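Local coordinates for protein beta-d-glucoside glucohydrolase (Hypocrea jecorina, PDB 3ZZ1) that probably hydrolyses terminal, non-reducing beta-D-glucosyl residues with release of beta-D-glucose, as a secreted family 3 beta-glucosidase of cellulose breakdown, at residues D558-D563 with R645-Q650; A633-T638 with A667-R672. All blocks are in the same frame, centred on the assembly; numbering follows the deposited sequence.

Contact 1 of 2, residues D558-D563 with R645-Q650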
loop_
_atom_site.group_PDB
_atom_site.type_symbol
_atom_site.label_atom_id
_atom_site.label_comp_id
_atom_site.label_asym_id
_atom_site.label_seq_id
_atom_site.Cartn_x
_atom_site.Cartn_y
_atom_site.Cartn_z
ATOM N N ASP A 558 8.020 -7.098 -11.674
ATOM C CA ASP A 558 9.057 -6.964 -10.644
ATOM C C ASP A 558 9.906 -8.240 -10.530
ATOM O O ASP A 558 10.449 -8.705 -11.530
ATOM C CB ASP A 558 8.439 -6.543 -9.298
ATOM C CG ASP A 558 9.477 -6.017 -8.308
ATOM O OD1 ASP A 558 9.857 -4.828 -8.386
ATOM O OD2 ASP A 558 9.895 -6.796 -7.432
ATOM N N TYR A 559 9.992 -8.820 -9.333
ATOM C CA TYR A 559 10.896 -9.950 -9.082
ATOM C C TYR A 559 10.599 -11.185 -9.937
ATOM O O TYR A 559 11.493 -11.986 -10.205
ATOM C CB TYR A 559 10.953 -10.304 -7.588
ATOM C CG TYR A 559 9.730 -10.995 -7.016
ATOM C CD1 TYR A 559 9.635 -12.385 -7.014
ATOM C CD2 TYR A 559 8.688 -10.263 -6.443
ATOM C CE1 TYR A 559 8.524 -13.035 -6.481
ATOM C CE2 TYR A 559 7.571 -10.901 -5.910
ATOM C CZ TYR A 559 7.498 -12.292 -5.935
ATOM O OH TYR A 559 6.410 -12.948 -5.405
ATOM N N LYS A 560 9.348 -11.322 -10.368
ATOM C CA LYS A 560 8.937 -12.430 -11.229
ATOM C C LYS A 560 9.565 -12.298 -12.619
ATOM O O LYS A 560 9.934 -13.297 -13.234
ATOM C CB LYS A 560 7.405 -12.504 -11.314
ATOM C CG LYS A 560 6.736 -12.705 -9.960
ATOM C CD LYS A 560 5.295 -12.215 -9.952
ATOM C CE LYS A 560 4.647 -12.500 -8.611
ATOM N NZ LYS A 560 3.282 -11.926 -8.539
ATOM N N HIS A 561 9.704 -11.063 -13.095
ATOM C CA HIS A 561 10.412 -10.796 -14.346
ATOM C C HIS A 561 11.918 -11.046 -14.203
ATOM O O HIS A 561 12.542 -11.630 -15.088
ATOM C CB HIS A 561 10.147 -9.369 -14.843
ATOM C CG HIS A 561 11.180 -8.868 -15.807
ATOM N ND1 HIS A 561 11.373 -9.428 -17.054
ATOM C CD2 HIS A 561 12.090 -7.872 -15.698
ATOM C CE1 HIS A 561 12.354 -8.795 -17.672
ATOM N NE2 HIS A 561 12.805 -7.846 -16.870
ATOM N N PHE A 562 12.486 -10.600 -13.086
ATOM C CA PHE A 562 13.913 -10.763 -12.820
ATOM C C PHE A 562 14.313 -12.229 -12.699
ATOM O O PHE A 562 15.377 -12.618 -13.166
ATOM C CB PHE A 562 14.330 -9.970 -11.578
ATOM C CG PHE A 562 14.475 -8.494 -11.829
ATOM C CD1 PHE A 562 13.350 -7.690 -12.017
ATOM C CD2 PHE A 562 15.734 -7.909 -11.893
ATOM C CE1 PHE A 562 13.473 -6.331 -12.260
ATOM C CE2 PHE A 562 15.873 -6.547 -12.142
ATOM C CZ PHE A 562 14.738 -5.755 -12.323
ATOM N N ASP A 563 13.447 -13.033 -12.090
ATOM C CA ASP A 563 13.681 -14.470 -11.969
ATOM C C ASP A 563 13.536 -15.188 -13.313
ATOM O O ASP A 563 14.383 -16.011 -13.675
ATOM C CB ASP A 563 12.730 -15.083 -10.934
ATOM C CG ASP A 563 12.914 -14.495 -9.543
ATOM O OD1 ASP A 563 13.971 -13.873 -9.272
ATOM O OD2 ASP A 563 11.989 -14.654 -8.718
ATOM N N ARG A 645 1.827 -21.671 -17.609
ATOM C CA ARG A 645 2.996 -20.844 -17.317
ATOM C C ARG A 645 2.746 -19.894 -16.147
ATOM O O ARG A 645 1.839 -19.056 -16.187
ATOM C CB ARG A 645 3.453 -20.072 -18.556
ATOM C CG ARG A 645 4.828 -19.433 -18.400
ATOM C CD ARG A 645 5.355 -18.905 -19.717
ATOM N NE ARG A 645 6.623 -18.200 -19.541
ATOM C CZ ARG A 645 6.790 -16.889 -19.685
ATOM N NH1 ARG A 645 5.771 -16.107 -20.023
ATOM N NH2 ARG A 645 7.988 -16.357 -19.499
ATOM N N THR A 646 3.556 -20.070 -15.104
ATOM C CA THR A 646 3.465 -19.289 -13.873
ATOM C C THR A 646 4.871 -18.784 -13.517
ATOM O O THR A 646 5.861 -19.443 -13.848
ATOM C CB THR A 646 2.888 -20.154 -12.716
ATOM O OG1 THR A 646 1.816 -20.967 -13.210
ATOM C CG2 THR A 646 2.350 -19.293 -11.585
ATOM N N PRO A 647 4.977 -17.603 -12.860
ATOM C CA PRO A 647 6.324 -17.191 -12.441
ATOM C C PRO A 647 7.033 -18.263 -11.602
ATOM O O PRO A 647 6.377 -18.941 -10.809
ATOM C CB PRO A 647 6.054 -15.953 -11.590
ATOM C CG PRO A 647 4.859 -15.338 -12.215
ATOM C CD PRO A 647 4.015 -16.484 -12.747
ATOM N N PRO A 648 8.365 -18.415 -11.772
ATOM C CA PRO A 648 9.094 -19.504 -11.111
ATOM C C PRO A 648 8.897 -19.519 -9.593
ATOM O O PRO A 648 8.763 -20.593 -9.012
ATOM C CB PRO A 648 10.564 -19.236 -11.472
ATOM C CG PRO A 648 10.607 -17.853 -12.014
ATOM C CD PRO A 648 9.258 -17.566 -12.581
ATOM N N LYS A 649 8.859 -18.337 -8.977
ATOM C CA LYS A 649 8.618 -18.202 -7.542
ATOM C C LYS A 649 7.497 -17.208 -7.258
ATOM O O LYS A 649 7.388 -16.169 -7.924
ATOM C CB LYS A 649 9.885 -17.734 -6.820
ATOM C CG LYS A 649 10.912 -18.814 -6.572
ATOM C CD LYS A 649 12.143 -18.227 -5.902
ATOM C CE LYS A 649 13.368 -19.094 -6.152
ATOM N NZ LYS A 649 14.613 -18.412 -5.679
ATOM N N GLN A 650 6.679 -17.532 -6.256
ATOM C CA GLN A 650 5.604 -16.650 -5.799
ATOM C C GLN A 650 5.561 -16.613 -4.274
ATOM O O GLN A 650 5.523 -17.661 -3.629
ATOM C CB GLN A 650 4.249 -17.120 -6.339
ATOM C CG GLN A 650 4.036 -16.916 -7.832
ATOM C CD GLN A 650 2.596 -17.161 -8.239
ATOM O OE1 GLN A 650 1.820 -16.220 -8.413
ATOM N NE2 GLN A 650 2.226 -18.424 -8.370
HETATM O O HOH W 1 2.241 -14.011 -7.202
HETATM O O HOH W 2 9.487 -15.530 -9.559
#
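Lys560 lies obliquely across the ring of Pro647, and here the packing is extensive and buried: Lys560 CG stands 3.7 Å from Pro647 CB, while Lys560 CB and CD also lie against CB and CG of that ring. With its chain extended beyond CG, Lys560 carries its amine past the proline; NZ donates to a water at 2.7 Å, and that water donates in turn to Gln650 OE1. Beside it, the Tyr559 ring has Lys560 CG over one face and brings CE1 to 3.6 Å from Lys649 O, in an oblique approach. Tyr559 OH is bonded beyond the segments, to Asp133 OD1 and Leu651 N. The partly exposed side is looser. Asp563 CB touches Pro648 CG at 3.7 Å, but its carboxylate reaches the loop through water, which donates to OD2 and accepts from Lys649 N at 2.9 Å. Asp563 OD2 and Lys649 NZ stay 5.5 Å apart; Asp563 OD1 instead forms a salt bridge with Arg702, and Lys649 NZ bonds Ser701 O. Without direct hydrogen bonds, this interdomain contact sets helix 559-564, of the family 3 C-terminal domain region, against the fibronectin type III-like domain's loop between strands 629-638 and 650-659, with helix 178-194 touching Lys560 through Leu184.

Contact 2 of 2, residues A633-T638 with A667-R672; sequences AQLYIT and ATFNIR
Strands 633-638 and 667-672 run in roughly the same direction, their axes 8.6 Å apart at closest approach and inclined at 33°, with no hydrogen bond between them. That spacing is the evidence for face-to-face packing of two sheets, the beta-sandwich of the fibronectin type III-like domain: 629-638 belongs to a four-stranded antiparallel sheet, 664-672 to a three-stranded one. Alternate residues, Ala633, Leu635 and Ile637 against Ala667, Phe669 and Ile671, turn inward.

Phe669 has the largest share of the contact. With CG anti to the carbonyl carbon (chi1 -46°), its ring is turned so that one face meets Leu635 and its far edge meets Ala633. Leu635 CB sits over that face in a CH-pi contact, 4.0 Å from the Phe669 ring centroid and only 13° off the normal. At the rim, Ala633 CB lies in the ring plane, 3.9 Å from Phe669 CZ, and Ala633 O approaches Phe669 CE1 to 3.5 Å, also at the edge. The Leu635 and Phe669 side chains run alongside in opposite senses, with Leu635 CD2 3.7 Å from Phe669 CB. An alanine in place of Phe669 would probably open a gap between the sheets, leaving Leu635 CB without the ring face it rests on and Ala633 CB without the ring edge beside it.

Further along, the Leu635 side chain lies roughly perpendicular to that of Ile671, CD2 against CD1. Val617 of strand 613-623 adjoins Ile671, while Ile695 and Val697 of strand 691-698 adjoin Leu635, so each sheet continues the apolar layer. Gln634 and Tyr636 project from the other face of their strand, where Tyr636 OH donates to Gln634 OE1 at 2.6 Å in the carbonyl plane and Gln634 NE2 bonds Gly574 O. The inward row ends tip to tip, Ile637 CD1 meeting Ile671 CD1 at 3.9 Å.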
loop_
_atom_site.group_PDB
_atom_site.type_symbol
_atom_site.label_atom_id
_atom_site.label_comp_id
_atom_site.label_asym_id
_atom_site.label_seq_id
_atom_site.Cartn_x
_atom_site.Cartn_y
_atom_site.Cartn_z
ATOM N N ALA A 633 11.172 -14.114 7.718
ATOM C CA ALA A 633 11.256 -15.347 6.943
ATOM C C ALA A 633 10.167 -15.360 5.883
ATOM O O ALA A 633 9.012 -15.019 6.158
ATOM C CB ALA A 633 11.113 -16.555 7.850
ATOM N N GLN A 634 10.539 -15.763 4.675
ATOM C CA GLN A 634 9.625 -15.726 3.539
ATOM C C GLN A 634 9.433 -17.112 2.930
ATOM O O GLN A 634 10.391 -17.876 2.787
ATOM C CB GLN A 634 10.142 -14.742 2.485
ATOM C CG GLN A 634 10.147 -13.290 2.953
ATOM C CD GLN A 634 11.227 -12.450 2.300
ATOM O OE1 GLN A 634 11.402 -12.473 1.089
ATOM N NE2 GLN A 634 11.951 -11.687 3.111
ATOM N N LEU A 635 8.183 -17.434 2.602
ATOM C CA LEU A 635 7.864 -18.655 1.869
ATOM C C LEU A 635 7.600 -18.323 0.407
ATOM O O LEU A 635 6.793 -17.442 0.097
ATOM C CB LEU A 635 6.649 -19.362 2.485
ATOM C CG LEU A 635 5.944 -20.474 1.692
ATOM C CD1 LEU A 635 6.834 -21.686 1.517
ATOM C CD2 LEU A 635 4.640 -20.879 2.348
ATOM N N TYR A 636 8.293 -19.027 -0.483
ATOM C CA TYR A 636 8.061 -18.910 -1.923
ATOM C C TYR A 636 7.656 -20.257 -2.497
ATOM O O TYR A 636 8.283 -21.285 -2.206
ATOM C CB TYR A 636 9.289 -18.336 -2.646
ATOM C CG TYR A 636 9.581 -16.892 -2.271
ATOM C CD1 TYR A 636 9.012 -15.835 -2.984
ATOM C CD2 TYR A 636 10.415 -16.584 -1.195
ATOM C CE1 TYR A 636 9.269 -14.508 -2.638
ATOM C CE2 TYR A 636 10.681 -15.267 -0.843
ATOM C CZ TYR A 636 10.104 -14.232 -1.563
ATOM O OH TYR A 636 10.367 -12.923 -1.212
ATOM N N ILE A 637 6.589 -20.252 -3.289
ATOM C CA ILE A 637 6.088 -21.482 -3.886
ATOM C C ILE A 637 6.314 -21.495 -5.401
ATOM O O ILE A 637 6.114 -20.488 -6.087
ATOM C CB ILE A 637 4.601 -21.753 -3.499
ATOM C CG1 ILE A 637 4.456 -21.857 -1.973
ATOM C CG2 ILE A 637 4.080 -23.034 -4.158
ATOM C CD1 ILE A 637 3.058 -22.241 -1.484
ATOM N N THR A 638 6.794 -22.636 -5.890
ATOM C CA THR A 638 6.926 -22.918 -7.317
ATOM C C THR A 638 5.847 -23.939 -7.670
ATOM O O THR A 638 5.786 -25.010 -7.071
ATOM C CB THR A 638 8.337 -23.484 -7.633
ATOM O OG1 THR A 638 9.325 -22.493 -7.317
ATOM C CG2 THR A 638 8.473 -23.889 -9.107
ATOM N N ALA A 667 8.598 -20.174 12.812
ATOM C CA ALA A 667 7.893 -19.443 11.768
ATOM C C ALA A 667 6.879 -20.373 11.110
ATOM O O ALA A 667 7.241 -21.413 10.562
ATOM C CB ALA A 667 8.865 -18.897 10.743
ATOM N N THR A 668 5.608 -19.991 11.186
ATOM C CA THR A 668 4.511 -20.797 10.664
ATOM C C THR A 668 3.855 -20.100 9.476
ATOM O O THR A 668 3.362 -18.979 9.602
ATOM C CB THR A 668 3.458 -21.059 11.764
ATOM O OG1 THR A 668 4.057 -21.800 12.831
ATOM C CG2 THR A 668 2.253 -21.837 11.214
ATOM N N PHE A 669 3.855 -20.766 8.326
ATOM C CA PHE A 669 3.174 -20.251 7.148
ATOM C C PHE A 669 1.930 -21.079 6.863
ATOM O O PHE A 669 2.023 -22.245 6.479
ATOM C CB PHE A 669 4.101 -20.247 5.925
ATOM C CG PHE A 669 5.474 -19.695 6.201
ATOM C CD1 PHE A 669 5.677 -18.324 6.339
ATOM C CD2 PHE A 669 6.566 -20.550 6.328
ATOM C CE1 PHE A 669 6.952 -17.815 6.595
ATOM C CE2 PHE A 669 7.841 -20.053 6.589
ATOM C CZ PHE A 669 8.034 -18.682 6.721
ATOM N N ASN A 670 0.769 -20.470 7.069
ATOM C CA ASN A 670 -0.502 -21.108 6.751
ATOM C C ASN A 670 -0.875 -20.888 5.294
ATOM O O ASN A 670 -0.925 -19.746 4.815
ATOM C CB ASN A 670 -1.610 -20.607 7.684
ATOM C CG ASN A 670 -1.374 -21.014 9.128
ATOM O OD1 ASN A 670 -0.924 -22.126 9.399
ATOM N ND2 ASN A 670 -1.666 -20.110 10.061
ATOM N N ILE A 671 -1.131 -21.992 4.596
ATOM C CA ILE A 671 -1.392 -21.955 3.164
ATOM C C ILE A 671 -2.873 -22.164 2.858
ATOM O O ILE A 671 -3.431 -23.228 3.133
ATOM C CB ILE A 671 -0.521 -22.982 2.409
ATOM C CG1 ILE A 671 0.966 -22.651 2.607
ATOM C CG2 ILE A 671 -0.888 -23.020 0.927
ATOM C CD1 ILE A 671 1.910 -23.640 1.970
ATOM N N ARG A 672 -3.497 -21.127 2.300
ATOM C CA ARG A 672 -4.894 -21.178 1.888
ATOM C C ARG A 672 -4.982 -21.895 0.551
ATOM O O ARG A 672 -3.984 -21.987 -0.177
ATOM C CB ARG A 672 -5.474 -19.764 1.759
ATOM C CG ARG A 672 -5.314 -18.892 3.012
ATOM C CD ARG A 672 -5.548 -17.413 2.716
ATOM N NE ARG A 672 -4.639 -16.903 1.690
ATOM C CZ ARG A 672 -4.485 -15.618 1.369
ATOM N NH1 ARG A 672 -5.174 -14.676 1.990
ATOM N NH2 ARG A 672 -3.630 -15.275 0.412
#

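Contact 2 is the core one: all seven of its touching residues are buried, and its chemistry is apolar, sheet against sheet within a single domain. Contact 1 is only partly buried and joins different elements, a helix of the family 3 C-terminal domain region and a loop of the fibronectin-like domain, through proline rings, the aliphatic part of a lysine and water bridges. Their buried areas are nonetheless similar, 300 and 270 Å². With centres 16 Å apart they meet through strand 629-638: Gln650 O lies 2.8 Å from Ile637 N, a probable backbone hydrogen bond, and Pro648 O is probably bonded to Thr638 OG1. The loop 645-650 thus links the interdomain surface directly to the sandwich.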